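Local atomic coordinates of hexokinase (Schistosoma mansoni, PDB entry 1BDG), a protein that catalyses the ATP-dependent phosphorylation of hexoses such as glucose, mannose and fructose to hexose 6-phosphates, the first step of glycolysis. Residues F116-I119 with A120-A124. Residues are numbered along the deposited sequence; the frame is centred on the assembly and turned at random.
Sequences FKYI and AETLA
The ring of Tyr-118 is touched by Thr-122 of the following turn, with Glu-121 a looser neighbour, and both approach it obliquely. Thr-122 comes in at the far half of the ring, its OG1 lying 3.5 Å from Tyr-118 CE2, while Glu-121 is more distant, with OE2 4.5 Å from Tyr-118 CE1. These two polar atoms approach different ortho carbons of the phenol, CE2 and CE1. The tyrosine reaches them although its CB starts away from the following residues: CG stands anti to the backbone N (chi1 -178°), and the far end of the ring comes nearer to them. Beyond the ring, the phenol OH makes a weak hydrogen bond to Cys-102 O, and Pro-104 and Lys-107 also touch the side chain. Glu-121 is bent at chi2 (-84°), which leaves its carboxylate oblique to the ring and at a distance.

Tyr-118, Glu-121 and Thr-122 all lie on helix 112-129 of the predicted small subdomain, which packs on a five-stranded mixed sheet, part of the actin-like ATPase fold of hexokinases. The i to i+4 backbone bonds supply the evidence for regular alpha-helix: Glu-121 N to Lys-117 O is 2.8 Å with an N-H...O angle of 179°, Thr-122 N to Tyr-118 O is 2.9 Å, and Leu-123 N to Ile-119 O is 3.0 Å. One residue earlier the bond is weak, Ala-120 N lying 3.4 Å from Phe-116 O. The side facing the sheet is mostly apolar: Ile-119 touches Tyr-80 and Leu-73, Leu-123 touches Val-82 and Leu-71, and Thr-122 adds contacts to Tyr-80 and Val-82. Ile-119 also meets Leu-178 of helix 174-183, and Phe-116 packs on Val-174 and Glu-181 of that helix.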
loop_
_atom_site.group_PDB
_atom_site.type_symbol
_atom_site.label_atom_id
_atom_site.label_comp_id
_atom_site.label_asym_id
_atom_site.label_seq_id
_atom_site.Cartn_x
_atom_site.Cartn_y
_atom_site.Cartn_z
ATOM N N PHE A 116 -0.299 21.175 1.122
ATOM C CA PHE A 116 -1.648 21.412 0.622
ATOM C C PHE A 116 -1.761 22.582 -0.336
ATOM O O PHE A 116 -2.702 22.667 -1.141
ATOM C CB PHE A 116 -2.638 21.509 1.766
ATOM C CG PHE A 116 -3.119 20.178 2.223
ATOM C CD1 PHE A 116 -4.155 19.545 1.559
ATOM C CD2 PHE A 116 -2.476 19.507 3.254
ATOM C CE1 PHE A 116 -4.538 18.275 1.903
ATOM C CE2 PHE A 116 -2.861 18.227 3.597
ATOM C CZ PHE A 116 -3.893 17.614 2.916
ATOM N N LYS A 117 -0.793 23.491 -0.247
ATOM C CA LYS A 117 -0.741 24.628 -1.155
ATOM C C LYS A 117 -0.261 24.054 -2.499
ATOM O O LYS A 117 -0.891 24.278 -3.539
ATOM C CB LYS A 117 0.224 25.699 -0.642
ATOM C CG LYS A 117 0.271 26.908 -1.525
ATOM C CD LYS A 117 1.059 28.014 -0.904
ATOM C CE LYS A 117 1.218 29.139 -1.898
ATOM N NZ LYS A 117 2.095 30.213 -1.390
ATOM N N TYR A 118 0.806 23.256 -2.459
ATOM C CA TYR A 118 1.331 22.656 -3.672
ATOM C C TYR A 118 0.197 21.919 -4.411
ATOM O O TYR A 118 -0.020 22.124 -5.616
ATOM C CB TYR A 118 2.492 21.702 -3.355
ATOM C CG TYR A 118 3.104 21.096 -4.595
ATOM C CD1 TYR A 118 4.104 21.762 -5.311
ATOM C CD2 TYR A 118 2.613 19.900 -5.113
ATOM C CE1 TYR A 118 4.584 21.253 -6.516
ATOM C CE2 TYR A 118 3.081 19.388 -6.299
ATOM C CZ TYR A 118 4.055 20.066 -6.996
ATOM O OH TYR A 118 4.462 19.549 -8.188
ATOM N N ILE A 119 -0.558 21.105 -3.672
ATOM C CA ILE A 119 -1.673 20.346 -4.257
ATOM C C ILE A 119 -2.553 21.266 -5.102
ATOM O O ILE A 119 -2.757 21.011 -6.300
ATOM C CB ILE A 119 -2.540 19.640 -3.158
ATOM C CG1 ILE A 119 -1.719 18.564 -2.446
ATOM C CG2 ILE A 119 -3.781 19.034 -3.765
ATOM C CD1 ILE A 119 -1.266 17.495 -3.345
ATOM N N ALA A 120 -3.043 22.345 -4.493
ATOM C CA ALA A 120 -3.883 23.295 -5.215
ATOM C C ALA A 120 -3.114 23.943 -6.393
ATOM O O ALA A 120 -3.618 23.951 -7.520
ATOM C CB ALA A 120 -4.415 24.351 -4.272
ATOM N N GLU A 121 -1.896 24.444 -6.138
ATOM C CA GLU A 121 -1.047 25.078 -7.161
ATOM C C GLU A 121 -1.131 24.221 -8.432
ATOM O O GLU A 121 -1.511 24.700 -9.498
ATOM C CB GLU A 121 0.413 25.125 -6.660
ATOM C CG GLU A 121 1.397 26.076 -7.403
ATOM C CD GLU A 121 2.046 25.491 -8.684
ATOM O OE1 GLU A 121 1.420 25.624 -9.772
ATOM O OE2 GLU A 121 3.195 24.949 -8.609
ATOM N N THR A 122 -0.866 22.927 -8.251
ATOM C CA THR A 122 -0.884 21.914 -9.304
ATOM C C THR A 122 -2.235 21.730 -10.009
ATOM O O THR A 122 -2.330 21.901 -11.229
ATOM C CB THR A 122 -0.402 20.579 -8.729
ATOM O OG1 THR A 122 1.004 20.425 -8.974
ATOM C CG2 THR A 122 -1.169 19.423 -9.318
ATOM N N LEU A 123 -3.270 21.349 -9.259
ATOM C CA LEU A 123 -4.616 21.163 -9.825
ATOM C C LEU A 123 -5.036 22.348 -10.704
ATOM O O LEU A 123 -5.648 22.156 -11.761
ATOM C CB LEU A 123 -5.641 20.988 -8.696
ATOM C CG LEU A 123 -7.131 21.092 -9.029
ATOM C CD1 LEU A 123 -7.544 19.958 -9.955
ATOM C CD2 LEU A 123 -7.944 21.063 -7.745
ATOM N N ALA A 124 -4.684 23.558 -10.271
ATOM C CA ALA A 124 -5.033 24.769 -11.010
ATOM C C ALA A 124 -4.477 24.714 -12.426
ATOM O O ALA A 124 -5.202 24.982 -13.404
ATOM C CB ALA A 124 -4.514 26.000 -10.291
#